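Local structure of putative cytidylyltransferase (Burkholderia pseudomallei, 5X9Q) at residues A[46-49]-A[50-54]; A[87-90]-A[91-94]. The protein probably catalyses adenylyl transfer from ATP to D-glycero-beta-D-manno-heptose 1-phosphate, giving ADP-D-glycero-beta-D-manno-heptose and diphosphate. One frame throughout, in Å; residues are numbered along the deposited sequence.

Contact 1 (A[46-49]-A[50-54])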
ATOM      1  N   ASP A  46      -6.323   5.944   8.694  1.00 30.82           N
ATOM      2  CA  ASP A  46      -5.219   6.503   9.505  1.00 31.14           C
ATOM      3  C   ASP A  46      -3.951   5.680   9.341  1.00 29.92           C
ATOM      4  O   ASP A  46      -2.915   6.199   8.944  1.00 34.38           O
ATOM      5  CB  ASP A  46      -5.580   6.571  10.998  1.00 35.27           C
ATOM      6  CG  ASP A  46      -4.815   7.690  11.748  1.00 44.36           C
ATOM      7  OD1 ASP A  46      -3.980   8.382  11.119  1.00 42.69           O
ATOM      8  OD2 ASP A  46      -4.990   7.835  12.986  1.00 46.74           O
ATOM      9  N   ILE A  47      -4.040   4.399   9.686  1.00 36.31           N
ATOM     10  CA  ILE A  47      -2.971   3.427   9.448  1.00 36.54           C
ATOM     11  C   ILE A  47      -3.492   2.322   8.552  1.00 36.00           C
ATOM     12  O   ILE A  47      -4.445   1.638   8.921  1.00 39.51           O
ATOM     13  CB  ILE A  47      -2.434   2.801  10.749  1.00 34.02           C
ATOM     14  CG1 ILE A  47      -1.741   3.866  11.585  1.00 42.55           C
ATOM     15  CG2 ILE A  47      -1.393   1.741  10.448  1.00 35.73           C
ATOM     16  CD1 ILE A  47      -1.429   3.393  12.969  1.00 56.57           C
ATOM     17  N   LEU A  48      -2.895   2.169   7.369  1.00 38.04           N
ATOM     18  CA  LEU A  48      -3.320   1.123   6.445  1.00 36.75           C
ATOM     19  C   LEU A  48      -2.969  -0.229   7.005  1.00 38.72           C
ATOM     20  O   LEU A  48      -1.842  -0.446   7.456  1.00 38.08           O
ATOM     21  CB  LEU A  48      -2.678   1.277   5.068  1.00 39.94           C
ATOM     22  CG  LEU A  48      -3.266   2.242   4.050  1.00 39.35           C
ATOM     23  CD1 LEU A  48      -2.499   2.115   2.760  1.00 37.27           C
ATOM     24  CD2 LEU A  48      -4.691   1.854   3.802  1.00 34.83           C
ATOM     25  N   HIS A  49      -3.918  -1.151   6.930  1.00 33.41           N
ATOM     26  CA  HIS A  49      -3.638  -2.529   7.264  1.00 33.28           C
ATOM     27  C   HIS A  49      -4.147  -3.401   6.126  1.00 37.14           C
ATOM     28  O   HIS A  49      -4.721  -2.897   5.158  1.00 34.13           O
ATOM     29  CB  HIS A  49      -4.281  -2.928   8.593  1.00 29.76           C
ATOM     30  CG  HIS A  49      -5.746  -2.648   8.662  1.00 39.98           C
ATOM     31  ND1 HIS A  49      -6.680  -3.381   7.953  1.00 42.74           N
ATOM     32  CD2 HIS A  49      -6.454  -1.771   9.415  1.00 42.70           C
ATOM     33  CE1 HIS A  49      -7.891  -2.926   8.222  1.00 43.44           C
ATOM     34  NE2 HIS A  49      -7.783  -1.948   9.107  1.00 43.79           N
ATOM     35  N   ARG A  50      -3.931  -4.704   6.246  1.00 34.60           N
ATOM     36  CA  ARG A  50      -4.230  -5.628   5.167  1.00 38.89           C
ATOM     37  C   ARG A  50      -5.716  -5.692   4.798  1.00 37.47           C
ATOM     38  O   ARG A  50      -6.060  -5.928   3.641  1.00 37.01           O
ATOM     39  CB  ARG A  50      -3.716  -7.017   5.533  1.00 41.96           C
ATOM     40  CG  ARG A  50      -3.810  -7.996   4.401  1.00 35.79           C
ATOM     41  CD  ARG A  50      -3.334  -9.351   4.822  1.00 39.49           C
ATOM     42  NE  ARG A  50      -3.249 -10.225   3.667  1.00 54.89           N
ATOM     43  CZ  ARG A  50      -2.561 -11.359   3.640  1.00 56.95           C
ATOM     44  NH1 ARG A  50      -1.899 -11.759   4.723  1.00 49.05           N
ATOM     45  NH2 ARG A  50      -2.544 -12.090   2.533  1.00 61.64           N
ATOM     46  N   GLY A  51      -6.594  -5.477   5.772  1.00 38.21           N
ATOM     47  CA  GLY A  51      -8.026  -5.465   5.508  1.00 36.27           C
ATOM     48  C   GLY A  51      -8.416  -4.310   4.605  1.00 33.79           C
ATOM     49  O   GLY A  51      -9.220  -4.464   3.692  1.00 37.64           O
ATOM     50  N   HIS A  52      -7.815  -3.154   4.854  1.00 31.83           N
ATOM     51  CA  HIS A  52      -8.005  -1.974   4.028  1.00 30.40           C
ATOM     52  C   HIS A  52      -7.676  -2.244   2.566  1.00 30.54           C
ATOM     53  O   HIS A  52      -8.475  -1.948   1.685  1.00 31.85           O
ATOM     54  CB  HIS A  52      -7.120  -0.842   4.526  1.00 30.73           C
ATOM     55  CG  HIS A  52      -7.619  -0.176   5.767  1.00 33.52           C
ATOM     56  ND1 HIS A  52      -6.794   0.131   6.824  1.00 35.21           N
ATOM     57  CD2 HIS A  52      -8.850   0.272   6.108  1.00 37.37           C
ATOM     58  CE1 HIS A  52      -7.493   0.744   7.762  1.00 42.31           C
ATOM     59  NE2 HIS A  52      -8.743   0.841   7.352  1.00 42.20           N
ATOM     60  N   VAL A  53      -6.499  -2.796   2.294  1.00 32.03           N
ATOM     61  CA  VAL A  53      -6.085  -2.962   0.903  1.00 29.56           C
ATOM     62  C   VAL A  53      -6.791  -4.125   0.226  1.00 28.43           C
ATOM     63  O   VAL A  53      -7.047  -4.060  -0.972  1.00 32.74           O
ATOM     64  CB  VAL A  53      -4.541  -3.104   0.764  1.00 27.09           C
ATOM     65  CG1 VAL A  53      -3.852  -1.815   1.279  1.00 26.21           C
ATOM     66  CG2 VAL A  53      -4.022  -4.341   1.472  1.00 28.57           C
ATOM     67  N   SER A  54      -7.111  -5.169   0.984  1.00 27.55           N
ATOM     68  CA  SER A  54      -7.813  -6.318   0.427  1.00 30.53           C
ATOM     69  C   SER A  54      -9.173  -5.838  -0.063  1.00 29.00           C
ATOM     70  O   SER A  54      -9.615  -6.186  -1.159  1.00 30.06           O
ATOM     71  CB  SER A  54      -7.982  -7.412   1.481  1.00 34.03           C
ATOM     72  OG  SER A  54      -6.761  -8.094   1.707  1.00 48.24           O
TER
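H49 and H52 are the two histidines of an HxGH signature, H49-R50-G51-H52, at the start of helix 50-62, the HIGH-type motif of nucleotidyltransferases with a Rossmann-like α/β fold. In this family the motif histidines line the nucleotide site and are expected to meet the ATP phosphates, so the same role is probable here. The two imidazoles form an offset stack, centroids 3.6 Å apart and planes 24° from parallel. ND1 of H52 lies over the centre of the H49 ring, while NE2 of H49 sits above the other ring nearer its rim, 3.0 Å from H52 CE1. A capping box ties them at the helix end: H49 N donates to H52 ND1 over 3.2 Å, the N-H...acceptor angle being 155° and the donor close to the H52 ring plane. Because H49 carries CG between its backbone N and carbonyl carbon (chi1 53°), its ring folds back over the first turn. There ND1 takes a weak, bent capping bond from G51 N, which lies at the ring edge in plane. H49 O accepts a weak bond from V53 N. L48 CD2 lies 3.7 Å from H52 CB, and the leucine side chain also packs on L96 of its own chain and on L96 of the second subunit. R50 points away from the histidines along an extended chain to salt bridges with D92 and E18 of the second subunit. R50 O receives S54 N and S54 OG from opposite faces of its carbonyl plane, the hydroxyl at 3.0 Å.

Contact 2 (A[87-90]-A[91-94])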
ATOM      1  N   ILE A  87      -3.521  10.166  13.772  1.00 40.84           N
ATOM      2  CA  ILE A  87      -2.092  10.478  13.947  1.00 40.06           C
ATOM      3  C   ILE A  87      -1.352  10.960  12.696  1.00 43.04           C
ATOM      4  O   ILE A  87      -0.193  11.369  12.760  1.00 44.15           O
ATOM      5  CB  ILE A  87      -1.328   9.273  14.534  1.00 42.48           C
ATOM      6  CG1 ILE A  87      -1.270   8.131  13.517  1.00 53.17           C
ATOM      7  CG2 ILE A  87      -1.978   8.808  15.827  1.00 49.82           C
ATOM      8  CD1 ILE A  87      -0.266   7.054  13.865  1.00 64.02           C
ATOM      9  N   ASN A  88      -2.041  10.902  11.568  1.00 40.67           N
ATOM     10  CA  ASN A  88      -1.540  11.293  10.294  1.00 35.54           C
ATOM     11  C   ASN A  88      -2.489  12.316   9.815  1.00 35.24           C
ATOM     12  O   ASN A  88      -3.702  12.231  10.007  1.00 37.80           O
ATOM     13  CB  ASN A  88      -1.514  10.105   9.334  1.00 37.22           C
ATOM     14  CG  ASN A  88      -0.217   9.323   9.409  1.00 35.67           C
ATOM     15  OD1 ASN A  88       0.869   9.904   9.448  1.00 34.81           O
ATOM     16  ND2 ASN A  88      -0.322   8.001   9.428  1.00 35.50           N
ATOM     17  N   VAL A  89      -1.902  13.339   9.202  1.00 32.30           N
ATOM     18  CA  VAL A  89      -2.641  14.460   8.663  1.00 34.55           C
ATOM     19  C   VAL A  89      -3.286  14.012   7.368  1.00 38.76           C
ATOM     20  O   VAL A  89      -2.763  13.153   6.658  1.00 37.59           O
ATOM     21  CB  VAL A  89      -1.730  15.680   8.428  1.00 36.03           C
ATOM     22  CG1 VAL A  89      -1.220  16.223   9.754  1.00 36.84           C
ATOM     23  CG2 VAL A  89      -0.571  15.308   7.515  1.00 35.94           C
ATOM     24  N   GLN A  90      -4.433  14.600   7.071  1.00 33.66           N
ATOM     25  CA  GLN A  90      -5.175  14.265   5.870  1.00 37.27           C
ATOM     26  C   GLN A  90      -4.420  14.168   4.554  1.00 35.53           C
ATOM     27  O   GLN A  90      -4.873  13.479   3.638  1.00 36.68           O
ATOM     28  CB  GLN A  90      -6.248  15.311   5.587  1.00 32.04           C
ATOM     29  CG  GLN A  90      -7.327  14.849   4.619  1.00 36.42           C
ATOM     30  CD  GLN A  90      -8.193  16.005   4.157  1.00 41.62           C
ATOM     31  OE1 GLN A  90      -8.150  17.095   4.736  1.00 47.33           O
ATOM     32  NE2 GLN A  90      -9.022  15.761   3.152  1.00 34.44           N
ATOM     33  N   GLU A  91      -3.277  14.846   4.443  1.00 30.71           N
ATOM     34  CA  GLU A  91      -2.574  14.840   3.158  1.00 38.87           C
ATOM     35  C   GLU A  91      -1.783  13.543   3.140  1.00 35.96           C
ATOM     36  O   GLU A  91      -1.661  12.889   2.117  1.00 36.90           O
ATOM     37  CB  GLU A  91      -1.633  16.024   2.953  1.00 47.86           C
ATOM     38  CG  GLU A  91      -1.032  16.021   1.535  1.00 58.32           C
ATOM     39  CD  GLU A  91       0.185  16.922   1.400  1.00 80.90           C
ATOM     40  OE1 GLU A  91       0.271  17.935   2.133  1.00 88.69           O
ATOM     41  OE2 GLU A  91       1.075  16.593   0.582  1.00 76.85           O
ATOM     42  N   ASP A  92      -1.278  13.162   4.297  1.00 33.01           N
ATOM     43  CA  ASP A  92      -0.525  11.935   4.404  1.00 36.60           C
ATOM     44  C   ASP A  92      -1.404  10.706   4.259  1.00 31.67           C
ATOM     45  O   ASP A  92      -1.016   9.758   3.580  1.00 32.74           O
ATOM     46  CB  ASP A  92       0.240  11.928   5.732  1.00 33.25           C
ATOM     47  CG  ASP A  92       1.475  12.818   5.683  1.00 37.04           C
ATOM     48  OD1 ASP A  92       1.610  13.603   4.708  1.00 39.91           O
ATOM     49  OD2 ASP A  92       2.300  12.750   6.621  1.00 44.52           O
ATOM     50  N   ARG A  93      -2.598  10.738   4.853  1.00 29.91           N
ATOM     51  CA  ARG A  93      -3.519   9.617   4.733  1.00 30.37           C
ATOM     52  C   ARG A  93      -3.943   9.453   3.287  1.00 28.78           C
ATOM     53  O   ARG A  93      -4.004   8.337   2.790  1.00 28.79           O
ATOM     54  CB  ARG A  93      -4.733   9.805   5.630  1.00 28.34           C
ATOM     55  CG  ARG A  93      -4.415   9.609   7.094  1.00 31.03           C
ATOM     56  CD  ARG A  93      -5.645   9.762   7.965  1.00 31.86           C
ATOM     57  NE  ARG A  93      -6.023  11.159   8.148  1.00 30.74           N
ATOM     58  CZ  ARG A  93      -7.218  11.654   7.837  1.00 33.04           C
ATOM     59  NH1 ARG A  93      -8.151  10.865   7.315  1.00 29.18           N
ATOM     60  NH2 ARG A  93      -7.478  12.942   8.037  1.00 33.67           N
ATOM     61  N   MET A  94      -4.138  10.571   2.594  1.00 27.15           N
ATOM     62  CA  MET A  94      -4.540  10.535   1.197  1.00 26.35           C
ATOM     63  C   MET A  94      -3.393  10.069   0.306  1.00 31.59           C
ATOM     64  O   MET A  94      -3.617   9.313  -0.639  1.00 27.40           O
ATOM     65  CB  MET A  94      -5.020  11.909   0.746  1.00 28.47           C
ATOM     66  CG  MET A  94      -6.318  12.317   1.398  1.00 30.64           C
ATOM     67  SD  MET A  94      -6.765  14.010   1.005  1.00 31.92           S
ATOM     68  CE  MET A  94      -7.181  13.873  -0.740  1.00 30.35           C
TER
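The R93 guanidinium has N88 O at its edge, close to its plane, while Q90 CA approaches NH2 obliquely and the Q90 amide plane is turned 28° from it. This is the N-terminal cap region of helix 90-98, with V89 at the N-cap. R93 NE donates to N88 O over 3.2 Å at an N-H...acceptor angle of 150°, the donor standing above the carbonyl plane. A bend at chi3 (-77°) turns NE toward that oxygen. Nearer the backbone, R93 CG meets N88 CB at 3.7 Å. The other guanidinium nitrogens are engaged as well: NH1 with V44 O, NH2 with N71 O and D73, so the arginine joins this helix to the ends of strands 38-43 and 65-71. V89 O accepts R93 N at 3.0 Å and, weakly, D92 N. V89 CG2 lies alongside the D92 carboxylate, which together with that of E91 forms salt bridges with R50 of the second subunit. Q90 and M94 run side by side, with Q90 NE2 3.6 Å from M94 SD.

Contact 1 comes first along the chain and contact 2 follows, their centres about 14 Å apart. Each sits where a loop enters a helix, 50-62 and 90-98 respectively, of the α/β fold built on a five-stranded parallel sheet. The two loops touch directly: D46 OD2 and D46 O probably accept from I87 N and N88 ND2, and I47 packs on I87. R93 of contact 2 also packs on D46, so the second helix start lies against the loop leading into the HxGH motif. Across the dimer, contact 1 of each subunit meets contact 2 of the other through the R50-D92 salt bridge, which makes the two helix starts part of the dimer interface.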